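Integral membrane indolylacetylinositol arabinosyltransferase EmbB (Mycolicibacterium smegmatis MC2 155, PDB 7BVC) probably transfers arabinose in the membrane to build the arabinan of cell-wall arabinogalactan, and is bound here by the drug ethambutol. Local coordinates at residues A417-G429 and P467-V479. Sequence-based numbering, arbitrary orientation.
Sequences AALAITTAAFTLG and PLLAAGTVILAVV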
loop_
_atom_site.group_PDB
_atom_site.type_symbol
_atom_site.label_atom_id
_atom_site.label_comp_id
_atom_site.label_asym_id
_atom_site.label_seq_id
_atom_site.Cartn_x
_atom_site.Cartn_y
_atom_site.Cartn_z
ATOM N N ALA B 417 -30.504 27.590 17.266
ATOM C CA ALA B 417 -30.262 27.199 15.884
ATOM C C ALA B 417 -29.447 28.237 15.127
ATOM O O ALA B 417 -28.883 27.917 14.077
ATOM C CB ALA B 417 -31.588 26.954 15.165
ATOM N N ALA B 418 -29.377 29.467 15.632
ATOM C CA ALA B 418 -28.508 30.485 15.057
ATOM C C ALA B 418 -27.093 30.413 15.606
ATOM O O ALA B 418 -26.137 30.682 14.872
ATOM C CB ALA B 418 -29.084 31.881 15.311
ATOM N N LEU B 419 -26.939 30.058 16.884
ATOM C CA LEU B 419 -25.603 29.873 17.440
ATOM C C LEU B 419 -24.951 28.599 16.921
ATOM O O LEU B 419 -23.718 28.523 16.831
ATOM C CB LEU B 419 -25.662 29.854 18.966
ATOM C CG LEU B 419 -26.104 31.149 19.646
ATOM C CD1 LEU B 419 -26.272 30.940 21.140
ATOM C CD2 LEU B 419 -25.108 32.258 19.366
ATOM N N ALA B 420 -25.757 27.589 16.577
ATOM C CA ALA B 420 -25.205 26.355 16.034
ATOM C C ALA B 420 -24.527 26.586 14.692
ATOM O O ALA B 420 -23.531 25.925 14.383
ATOM C CB ALA B 420 -26.302 25.303 15.899
ATOM N N ILE B 421 -25.036 27.523 13.892
ATOM C CA ILE B 421 -24.414 27.806 12.602
ATOM C C ILE B 421 -23.039 28.431 12.799
ATOM O O ILE B 421 -22.074 28.068 12.115
ATOM C CB ILE B 421 -25.332 28.704 11.755
ATOM C CG1 ILE B 421 -26.675 28.016 11.520
ATOM C CG2 ILE B 421 -24.674 29.028 10.429
ATOM C CD1 ILE B 421 -27.552 28.719 10.513
ATOM N N THR B 422 -22.920 29.371 13.741
ATOM C CA THR B 422 -21.615 29.959 14.028
ATOM C C THR B 422 -20.660 28.922 14.599
ATOM O O THR B 422 -19.469 28.920 14.267
ATOM C CB THR B 422 -21.756 31.128 15.001
ATOM O OG1 THR B 422 -21.984 30.626 16.322
ATOM C CG2 THR B 422 -22.911 32.012 14.604
ATOM N N THR B 423 -21.160 28.034 15.462
ATOM C CA THR B 423 -20.309 26.979 16.000
ATOM C C THR B 423 -19.796 26.067 14.891
ATOM O O THR B 423 -18.609 25.719 14.862
ATOM C CB THR B 423 -21.072 26.171 17.049
ATOM O OG1 THR B 423 -21.470 27.033 18.121
ATOM C CG2 THR B 423 -20.198 25.062 17.604
ATOM N N ALA B 424 -20.675 25.680 13.965
ATOM C CA ALA B 424 -20.263 24.820 12.860
ATOM C C ALA B 424 -19.259 25.522 11.957
ATOM O O ALA B 424 -18.278 24.912 11.520
ATOM C CB ALA B 424 -21.485 24.371 12.061
ATOM N N ALA B 425 -19.480 26.807 11.676
ATOM C CA ALA B 425 -18.523 27.556 10.867
ATOM C C ALA B 425 -17.161 27.626 11.547
ATOM O O ALA B 425 -16.127 27.394 10.910
ATOM C CB ALA B 425 -19.057 28.960 10.590
ATOM N N PHE B 426 -17.141 27.925 12.848
ATOM C CA PHE B 426 -15.872 28.084 13.547
ATOM C C PHE B 426 -15.130 26.761 13.672
ATOM O O PHE B 426 -13.898 26.728 13.595
ATOM C CB PHE B 426 -16.101 28.705 14.922
ATOM C CG PHE B 426 -15.975 30.196 14.936
ATOM C CD1 PHE B 426 -17.080 30.999 14.713
ATOM C CD2 PHE B 426 -14.751 30.797 15.159
ATOM C CE1 PHE B 426 -16.964 32.373 14.718
ATOM C CE2 PHE B 426 -14.630 32.169 15.167
ATOM C CZ PHE B 426 -15.739 32.959 14.945
ATOM N N THR B 427 -15.852 25.659 13.867
ATOM C CA THR B 427 -15.179 24.369 13.931
ATOM C C THR B 427 -14.824 23.822 12.557
ATOM O O THR B 427 -13.998 22.908 12.468
ATOM C CB THR B 427 -16.032 23.352 14.687
ATOM O OG1 THR B 427 -15.279 22.151 14.883
ATOM C CG2 THR B 427 -17.264 23.026 13.906
ATOM N N LEU B 428 -15.423 24.351 11.488
ATOM C CA LEU B 428 -14.942 24.046 10.147
ATOM C C LEU B 428 -13.702 24.857 9.804
ATOM O O LEU B 428 -12.857 24.396 9.029
ATOM C CB LEU B 428 -16.047 24.308 9.121
ATOM C CG LEU B 428 -15.769 23.988 7.652
ATOM C CD1 LEU B 428 -16.985 23.342 7.020
ATOM C CD2 LEU B 428 -15.386 25.245 6.889
ATOM N N GLY B 429 -13.577 26.054 10.370
ATOM C CA GLY B 429 -12.424 26.893 10.114
ATOM C C GLY B 429 -11.152 26.448 10.811
ATOM O O GLY B 429 -10.129 27.133 10.731
ATOM N N PRO B 467 -30.506 37.472 10.211
ATOM C CA PRO B 467 -29.588 37.049 11.280
ATOM C C PRO B 467 -28.960 35.692 11.029
ATOM O O PRO B 467 -27.796 35.485 11.392
ATOM C CB PRO B 467 -30.476 37.035 12.533
ATOM C CG PRO B 467 -31.873 37.228 12.052
ATOM C CD PRO B 467 -31.779 37.958 10.765
ATOM N N LEU B 468 -29.686 34.761 10.405
ATOM C CA LEU B 468 -29.108 33.460 10.090
ATOM C C LEU B 468 -28.030 33.551 9.020
ATOM O O LEU B 468 -27.194 32.648 8.923
ATOM C CB LEU B 468 -30.202 32.489 9.644
ATOM C CG LEU B 468 -31.175 32.028 10.729
ATOM C CD1 LEU B 468 -32.108 30.956 10.192
ATOM C CD2 LEU B 468 -30.423 31.519 11.939
ATOM N N LEU B 469 -28.032 34.612 8.214
ATOM C CA LEU B 469 -26.966 34.850 7.251
ATOM C C LEU B 469 -25.775 35.545 7.891
ATOM O O LEU B 469 -24.625 35.192 7.609
ATOM C CB LEU B 469 -27.484 35.685 6.079
ATOM C CG LEU B 469 -28.251 34.951 4.981
ATOM C CD1 LEU B 469 -28.792 35.940 3.964
ATOM C CD2 LEU B 469 -27.363 33.921 4.308
ATOM N N ALA B 470 -26.037 36.542 8.740
ATOM C CA ALA B 470 -24.953 37.203 9.460
ATOM C C ALA B 470 -24.227 36.236 10.384
ATOM O O ALA B 470 -23.014 36.364 10.587
ATOM C CB ALA B 470 -25.496 38.390 10.254
ATOM N N ALA B 471 -24.945 35.265 10.948
ATOM C CA ALA B 471 -24.313 34.275 11.813
ATOM C C ALA B 471 -23.406 33.349 11.014
ATOM O O ALA B 471 -22.283 33.052 11.432
ATOM C CB ALA B 471 -25.386 33.477 12.555
ATOM N N GLY B 472 -23.883 32.877 9.861
ATOM C CA GLY B 472 -23.074 31.981 9.054
ATOM C C GLY B 472 -21.861 32.661 8.452
ATOM O O GLY B 472 -20.761 32.102 8.457
ATOM N N THR B 473 -22.040 33.869 7.922
ATOM C CA THR B 473 -20.949 34.596 7.276
ATOM C C THR B 473 -20.338 35.596 8.259
ATOM O O THR B 473 -20.487 36.811 8.143
ATOM C CB THR B 473 -21.449 35.285 6.012
ATOM O OG1 THR B 473 -22.292 34.386 5.281
ATOM C CG2 THR B 473 -20.280 35.690 5.131
ATOM N N VAL B 474 -19.654 35.046 9.259
ATOM C CA VAL B 474 -18.881 35.861 10.193
ATOM C C VAL B 474 -17.473 35.335 10.408
ATOM O O VAL B 474 -16.604 36.081 10.894
ATOM C CB VAL B 474 -19.621 35.984 11.544
ATOM C CG1 VAL B 474 -19.614 34.656 12.281
ATOM C CG2 VAL B 474 -19.032 37.100 12.402
ATOM N N ILE B 475 -17.174 34.084 10.051
ATOM C CA ILE B 475 -15.824 33.558 10.211
ATOM C C ILE B 475 -14.862 34.101 9.170
ATOM O O ILE B 475 -13.650 33.898 9.296
ATOM C CB ILE B 475 -15.830 32.016 10.166
ATOM C CG1 ILE B 475 -14.538 31.462 10.773
ATOM C CG2 ILE B 475 -16.014 31.526 8.741
ATOM C CD1 ILE B 475 -14.427 29.973 10.726
ATOM N N LEU B 476 -15.361 34.777 8.133
ATOM C CA LEU B 476 -14.460 35.383 7.161
ATOM C C LEU B 476 -13.616 36.488 7.779
ATOM O O LEU B 476 -12.448 36.640 7.407
ATOM C CB LEU B 476 -15.254 35.927 5.973
ATOM C CG LEU B 476 -15.999 34.881 5.141
ATOM C CD1 LEU B 476 -16.564 35.496 3.874
ATOM C CD2 LEU B 476 -15.090 33.712 4.811
ATOM N N ALA B 477 -14.172 37.239 8.731
ATOM C CA ALA B 477 -13.437 38.291 9.417
ATOM C C ALA B 477 -12.341 37.756 10.324
ATOM O O ALA B 477 -11.459 38.525 10.720
ATOM C CB ALA B 477 -14.398 39.156 10.232
ATOM N N VAL B 478 -12.375 36.472 10.667
ATOM C CA VAL B 478 -11.332 35.847 11.466
ATOM C C VAL B 478 -10.346 35.085 10.589
ATOM O O VAL B 478 -9.148 35.059 10.871
ATOM C CB VAL B 478 -11.966 34.924 12.528
ATOM C CG1 VAL B 478 -10.896 34.212 13.337
ATOM C CG2 VAL B 478 -12.887 35.721 13.436
ATOM N N VAL B 479 -10.843 34.474 9.513
ATOM C CA VAL B 479 -9.981 33.733 8.601
ATOM C C VAL B 479 -9.090 34.684 7.811
ATOM O O VAL B 479 -7.896 34.424 7.624
ATOM C CB VAL B 479 -10.835 32.851 7.674
ATOM C CG1 VAL B 479 -9.999 32.316 6.535
ATOM C CG2 VAL B 479 -11.460 31.711 8.460
#
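Ile475 extends its CG1 branch anti to the backbone N (chi1 -162°) and stays extended at the second torsion, sending CD1 across to helix 415-428, where Phe426 CA and Gly429 CA each lie 3.7 Å from it. The same side chain lays CG1 over one face of the Phe426 ring, 4.4 Å from CD2, while Val474 CG1 and Val478 CG2 approach that ring obliquely. Farther back, Thr422 turns OG1 between its own N and carbonyl carbon (chi1 76°); OG1 donates a hydrogen bond to Leu419 O (2.8 Å), and the methyl CG2 is left to meet Ala471 CB at 3.5 Å. Small residues permit close approach: Ile421 CG2 lies 3.6 Å from Gly472 CA, and Leu468 CD2 meets Ala418 CB at the same separation. Segments 417-428 and 467-472 run nearly parallel, their axes 8.4 Å apart and inclined by 22°. Beyond Gly472 helical geometry breaks at Thr473, whose O accepts a hydrogen bond from Ser41 OG, and Val474 and Ile475 continue the interface. Both segments belong to predicted transmembrane helices of the GT-C-type membrane domain. With apolar side-chain pairs between them and the Thr422 hydroxyl bonded within its own helix, cohesion appears to rest mainly on van der Waals contact.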